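Local coordinates for protein AgaA (Rhizobium radiobacter, PDB 6HLX) that binds the opine agropinic acid as the periplasmic solute-binding protein of an ABC transporter that imports it into the bacterium, at residues L233-G238 against E453-V458; P255-A260 against A314-P319. All blocks are in the same frame, centred on the assembly; numbering follows the deposited sequence. Where two conformers were deposited one is given.

Contact 1 (L233-G238 against E453-V458). With EDO (1,2-ethanediol), chain B.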
loop_
_atom_site.group_PDB
_atom_site.type_symbol
_atom_site.label_atom_id
_atom_site.label_comp_id
_atom_site.label_asym_id
_atom_site.label_seq_id
_atom_site.Cartn_x
_atom_site.Cartn_y
_atom_site.Cartn_z
ATOM N N LEU A 233 -9.116 -7.552 19.244
ATOM C CA LEU A 233 -8.929 -6.599 18.163
ATOM C C LEU A 233 -7.468 -6.097 18.213
ATOM O O LEU A 233 -6.974 -5.771 19.300
ATOM C CB LEU A 233 -9.907 -5.437 18.383
ATOM C CG LEU A 233 -10.042 -4.468 17.235
ATOM C CD1 LEU A 233 -10.847 -5.089 16.079
ATOM C CD2 LEU A 233 -10.711 -3.196 17.703
ATOM N N LEU A 234 -6.778 -6.045 17.053
ATOM C CA LEU A 234 -5.396 -5.549 16.938
ATOM C C LEU A 234 -5.503 -4.228 16.191
ATOM O O LEU A 234 -5.845 -4.214 15.005
ATOM C CB LEU A 234 -4.505 -6.534 16.175
ATOM C CG LEU A 234 -4.446 -7.983 16.733
ATOM C CD1 LEU A 234 -3.560 -8.843 15.861
ATOM C CD2 LEU A 234 -3.952 -8.015 18.176
ATOM N N ARG A 235 -5.263 -3.113 16.902
ATOM C CA ARG A 235 -5.474 -1.752 16.376
ATOM C C ARG A 235 -4.309 -1.103 15.623
ATOM O O ARG A 235 -3.127 -1.426 15.819
ATOM C CB ARG A 235 -5.924 -0.808 17.498
ATOM C CG ARG A 235 -7.307 -1.155 18.069
ATOM C CD ARG A 235 -8.191 0.076 18.313
ATOM N NE ARG A 235 -9.291 -0.204 19.251
ATOM C CZ ARG A 235 -10.581 0.058 19.031
ATOM N NH1 ARG A 235 -10.971 0.612 17.890
ATOM N NH2 ARG A 235 -11.494 -0.251 19.945
ATOM N N ASN A 236 -4.675 -0.146 14.747
ATOM C CA ASN A 236 -3.750 0.667 13.969
ATOM C C ASN A 236 -4.570 1.854 13.478
ATOM O O ASN A 236 -5.780 1.709 13.284
ATOM C CB ASN A 236 -3.177 -0.132 12.770
ATOM C CG ASN A 236 -2.403 0.682 11.730
ATOM O OD1 ASN A 236 -2.973 1.266 10.803
ATOM N ND2 ASN A 236 -1.083 0.705 11.818
ATOM N N THR A 237 -3.918 3.017 13.291
ATOM C CA THR A 237 -4.524 4.249 12.742
ATOM C C THR A 237 -3.603 4.862 11.665
ATOM O O THR A 237 -3.401 6.092 11.639
ATOM C CB THR A 237 -4.751 5.292 13.828
ATOM O OG1 THR A 237 -3.493 5.543 14.458
ATOM C CG2 THR A 237 -5.811 4.897 14.807
ATOM N N GLY A 238 -3.120 4.021 10.761
ATOM C CA GLY A 238 -2.166 4.393 9.716
ATOM C C GLY A 238 -2.700 4.972 8.421
ATOM O O GLY A 238 -2.142 5.971 7.949
ATOM N N GLU A 453 -9.023 4.032 11.172
ATOM C CA GLU A 453 -8.504 2.864 11.898
ATOM C C GLU A 453 -8.394 1.712 10.883
ATOM O O GLU A 453 -9.225 1.594 9.969
ATOM C CB GLU A 453 -9.475 2.433 13.002
ATOM C CG GLU A 453 -9.558 3.442 14.135
ATOM C CD GLU A 453 -10.264 2.916 15.366
ATOM O OE1 GLU A 453 -10.438 3.701 16.324
ATOM O OE2 GLU A 453 -10.649 1.723 15.375
ATOM N N GLN A 454 -7.386 0.860 11.053
ATOM C CA GLN A 454 -7.166 -0.303 10.188
ATOM C C GLN A 454 -6.913 -1.439 11.161
ATOM O O GLN A 454 -5.852 -1.504 11.788
ATOM C CB GLN A 454 -5.969 -0.064 9.254
ATOM C CG GLN A 454 -5.698 -1.257 8.309
ATOM C CD GLN A 454 -6.784 -1.449 7.261
ATOM O OE1 GLN A 454 -7.542 -0.535 6.948
ATOM N NE2 GLN A 454 -6.869 -2.641 6.690
ATOM N N ASN A 455 -7.933 -2.276 11.372
ATOM C CA ASN A 455 -7.849 -3.276 12.422
ATOM C C ASN A 455 -7.913 -4.696 11.896
ATOM O O ASN A 455 -8.544 -4.957 10.864
ATOM C CB ASN A 455 -9.018 -3.051 13.405
ATOM C CG ASN A 455 -9.031 -1.649 14.001
ATOM O OD1 ASN A 455 -7.988 -1.083 14.310
ATOM N ND2 ASN A 455 -10.188 -1.048 14.151
ATOM N N TYR A 456 -7.236 -5.600 12.618
ATOM C CA TYR A 456 -7.316 -7.052 12.438
ATOM C C TYR A 456 -8.061 -7.580 13.654
ATOM O O TYR A 456 -8.150 -6.905 14.697
ATOM C CB TYR A 456 -5.918 -7.718 12.450
ATOM C CG TYR A 456 -5.156 -7.504 11.164
ATOM C CD1 TYR A 456 -4.421 -6.336 10.953
ATOM C CD2 TYR A 456 -5.211 -8.439 10.131
ATOM C CE1 TYR A 456 -3.723 -6.127 9.768
ATOM C CE2 TYR A 456 -4.526 -8.235 8.933
ATOM C CZ TYR A 456 -3.787 -7.070 8.757
ATOM O OH TYR A 456 -3.134 -6.807 7.579
ATOM N N ALA A 457 -8.542 -8.815 13.551
ATOM C CA ALA A 457 -9.124 -9.467 14.710
ATOM C C ALA A 457 -8.654 -10.896 14.721
ATOM O O ALA A 457 -8.465 -11.496 13.656
ATOM C CB ALA A 457 -10.634 -9.403 14.673
ATOM N N VAL A 458 -8.360 -11.413 15.923
ATOM C CA VAL A 458 -7.876 -12.786 16.067
ATOM C C VAL A 458 -8.731 -13.524 17.076
ATOM O O VAL A 458 -9.351 -12.908 17.967
ATOM C CB VAL A 458 -6.357 -12.862 16.437
ATOM C CG1 VAL A 458 -5.496 -12.033 15.472
ATOM C CG2 VAL A 458 -6.097 -12.438 17.886
HETATM C C1 EDO B . -1.388 9.927 11.989
HETATM O O1 EDO B . -1.632 8.541 12.112
HETATM C C2 EDO B . -0.386 10.355 13.081
HETATM O O2 EDO B . -0.202 11.748 13.001
#
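Arg235 sets off with CG anti to its carbonyl carbon (chi1 -66°) and bends at chi2 (-138°), which carries its guanidinium back to Glu453, whose chain runs extended beyond CG. NH1 of Arg235 reaches OE2 of Glu453 at 2.8 Å, a salt bridge at the guanidinium edge, the two planes perpendicular and the hydrogen bond weak. That same OE2 accepts ND2 of Asn455 on its anti lone pair at 3.1 Å, so one oxygen takes two donors. CD2 of Leu233 lies 3.5 Å above the guanidinium plane, over its centre. At the strand end of the contact, Leu234 and Tyr456 form an antiparallel hydrogen-bonded pair: N of Leu234 meets O of Tyr456 at 2.9 Å, almost straight, and the reverse bond is also made. Beyond the regular ladder, N of Gln454 reaches O of Asn236 at 2.9 Å. OD1 of Asn236 takes N of Gly238 at 2.8 Å, an Asx turn suited to asparagine's short amide. Both segments cross between the two large mixed sheets, consistent with the hinge of a periplasmic binding protein. Strand 231-234 is an outermost strand of its sheet; strand 456-459 separates it from strand 213-214, while helix 222-227 packs against Leu233 and Ala457.

Contact 2 (P255-A260 against A314-P319)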
loop_
_atom_site.group_PDB
_atom_site.type_symbol
_atom_site.label_atom_id
_atom_site.label_comp_id
_atom_site.label_asym_id
_atom_site.label_seq_id
_atom_site.Cartn_x
_atom_site.Cartn_y
_atom_site.Cartn_z
ATOM N N PRO A 255 -5.832 23.612 -10.039
ATOM C CA PRO A 255 -5.718 23.628 -8.564
ATOM C C PRO A 255 -6.950 24.209 -7.846
ATOM O O PRO A 255 -7.296 23.715 -6.773
ATOM C CB PRO A 255 -4.462 24.483 -8.325
ATOM C CG PRO A 255 -3.624 24.228 -9.554
ATOM C CD PRO A 255 -4.652 24.254 -10.664
ATOM N N GLU A 256 -7.607 25.246 -8.424
ATOM C CA GLU A 256 -8.799 25.849 -7.808
ATOM C C GLU A 256 -9.975 24.872 -7.705
ATOM O O GLU A 256 -10.759 24.962 -6.755
ATOM C CB GLU A 256 -9.217 27.131 -8.538
ATOM C CG GLU A 256 -8.244 28.287 -8.354
ATOM C CD GLU A 256 -8.503 29.510 -9.216
ATOM O OE1 GLU A 256 -8.089 30.617 -8.805
ATOM O OE2 GLU A 256 -9.112 29.367 -10.302
ATOM N N VAL A 257 -10.099 23.934 -8.671
ATOM C CA VAL A 257 -11.176 22.925 -8.647
ATOM C C VAL A 257 -10.863 21.880 -7.562
ATOM O O VAL A 257 -11.756 21.479 -6.796
ATOM C CB VAL A 257 -11.430 22.269 -10.038
ATOM C CG1 VAL A 257 -12.341 21.036 -9.943
ATOM C CG2 VAL A 257 -12.000 23.288 -11.035
ATOM N N ARG A 258 -9.597 21.431 -7.504
ATOM C CA ARG A 258 -9.201 20.428 -6.516
ATOM C C ARG A 258 -9.354 21.011 -5.104
ATOM O O ARG A 258 -9.931 20.352 -4.241
ATOM C CB ARG A 258 -7.777 19.914 -6.799
ATOM C CG ARG A 258 -7.651 19.358 -8.233
ATOM C CD ARG A 258 -6.330 18.646 -8.451
ATOM N NE ARG A 258 -5.184 19.557 -8.421
ATOM C CZ ARG A 258 -4.393 19.815 -9.455
ATOM N NH1 ARG A 258 -3.335 20.597 -9.306
ATOM N NH2 ARG A 258 -4.666 19.307 -10.653
ATOM N N GLN A 259 -8.949 22.289 -4.911
ATOM C CA GLN A 259 -9.126 22.994 -3.631
ATOM C C GLN A 259 -10.606 23.179 -3.317
ATOM O O GLN A 259 -10.986 22.995 -2.161
ATOM C CB GLN A 259 -8.413 24.363 -3.612
ATOM C CG GLN A 259 -6.885 24.268 -3.578
ATOM C CD GLN A 259 -6.244 25.386 -2.769
ATOM O OE1 GLN A 259 -6.909 26.231 -2.184
ATOM N NE2 GLN A 259 -4.935 25.395 -2.678
ATOM N N ALA A 260 -11.462 23.525 -4.332
ATOM C CA ALA A 260 -12.915 23.665 -4.094
ATOM C C ALA A 260 -13.475 22.381 -3.464
ATOM O O ALA A 260 -14.216 22.456 -2.493
ATOM C CB ALA A 260 -13.661 23.978 -5.389
ATOM N N ALA A 314 -16.357 28.976 -9.535
ATOM C CA ALA A 314 -16.731 30.100 -10.395
ATOM C C ALA A 314 -15.480 30.770 -10.954
ATOM O O ALA A 314 -15.415 31.013 -12.158
ATOM C CB ALA A 314 -17.585 31.100 -9.625
ATOM N N LYS A 315 -14.448 30.956 -10.102
ATOM C CA LYS A 315 -13.169 31.557 -10.478
ATOM C C LYS A 315 -12.432 30.691 -11.504
ATOM O O LYS A 315 -11.810 31.234 -12.419
ATOM C CB LYS A 315 -12.307 31.783 -9.227
ATOM C CG LYS A 315 -11.283 32.895 -9.349
ATOM C CD LYS A 315 -10.417 32.962 -8.087
ATOM C CE LYS A 315 -9.268 33.940 -8.203
ATOM N NZ LYS A 315 -8.168 33.418 -9.057
ATOM N N ALA A 316 -12.542 29.343 -11.367
ATOM C CA ALA A 316 -11.936 28.347 -12.250
ATOM C C ALA A 316 -12.646 28.233 -13.619
ATOM O O ALA A 316 -12.127 27.571 -14.517
ATOM C CB ALA A 316 -11.926 26.987 -11.559
ATOM N N GLY A 317 -13.809 28.865 -13.761
ATOM C CA GLY A 317 -14.579 28.844 -15.001
ATOM C C GLY A 317 -15.770 27.903 -15.010
ATOM O O GLY A 317 -16.304 27.611 -16.085
ATOM N N TYR A 318 -16.226 27.461 -13.808
ATOM C CA TYR A 318 -17.375 26.556 -13.617
ATOM C C TYR A 318 -18.468 27.202 -12.741
ATOM O O TYR A 318 -18.718 26.719 -11.634
ATOM C CB TYR A 318 -16.916 25.173 -13.066
ATOM C CG TYR A 318 -15.862 24.547 -13.948
ATOM C CD1 TYR A 318 -16.210 23.908 -15.133
ATOM C CD2 TYR A 318 -14.508 24.673 -13.648
ATOM C CE1 TYR A 318 -15.241 23.409 -15.998
ATOM C CE2 TYR A 318 -13.527 24.180 -14.508
ATOM C CZ TYR A 318 -13.900 23.547 -15.681
ATOM O OH TYR A 318 -12.946 23.040 -16.526
ATOM N N PRO A 319 -19.157 28.279 -13.210
ATOM C CA PRO A 319 -20.178 28.924 -12.356
ATOM C C PRO A 319 -21.414 28.061 -12.105
ATOM O O PRO A 319 -22.160 28.315 -11.157
ATOM C CB PRO A 319 -20.521 30.206 -13.125
ATOM C CG PRO A 319 -20.240 29.875 -14.543
ATOM C CD PRO A 319 -19.026 28.984 -14.504
#
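The Tyr318 ring receives CG2 of Val257 obliquely, 3.9 Å from CD2 of Tyr318, the two side chains crossing at about a right angle; the ring also stacks edge-to-face with Phe322. The other flat group in play is the carboxylate of Glu256, whose OE1 offers its syn lone pair to NZ of Lys315 at 2.8 Å, a salt bridge. OE2 of Glu256 rests 3.6 Å from CA of Ala316. Lys315 has CG anti to its backbone N (chi1 -154°) and runs extended until chi4 (-75°), where the bend turns NZ to the acid; its methylenes pass along OE1 on the way, the two chains crossing at about a right angle. Such long, flexible chains suit an edge where the charged ends can meet near solvent. Here helix 306-315 gives out in a Schellman motif: Gly317 takes positive phi (102°), where a side chain would jam against the preceding carbonyl O, so glycine fits. The turn brings Ala316 and Tyr318 to the first turn of helix 255-264. A methyl is all that Ala316 offers, and this smallness lets CG2 of Val257 come to 3.7 Å from its CB. Leu312 and Leu313 of helix 306-315 extend the apolar seam to Ala260.

In the fold
Contact 1 is partly buried, about 16 Å from the centre of the chain, whereas contact 2 is a surface contact about 31 Å from it. They share no element: the first joins two strands of the seven-stranded mixed sheet and the loops that continue from one and run into the other, the second a helix start and a helix end. Backbone bonding carries contact 1, with one salt bridge, Arg235 to Glu453, beside the ladder; contact 2 rests mainly on side chains, with no backbone ladder. The side chain of Gln454 is about 5 Å from bound agropinic acid, while contact 2 lies away from the known sites. Contact 2 is nested in the chain between the segments of contact 1, their nearest atoms about 20 Å apart.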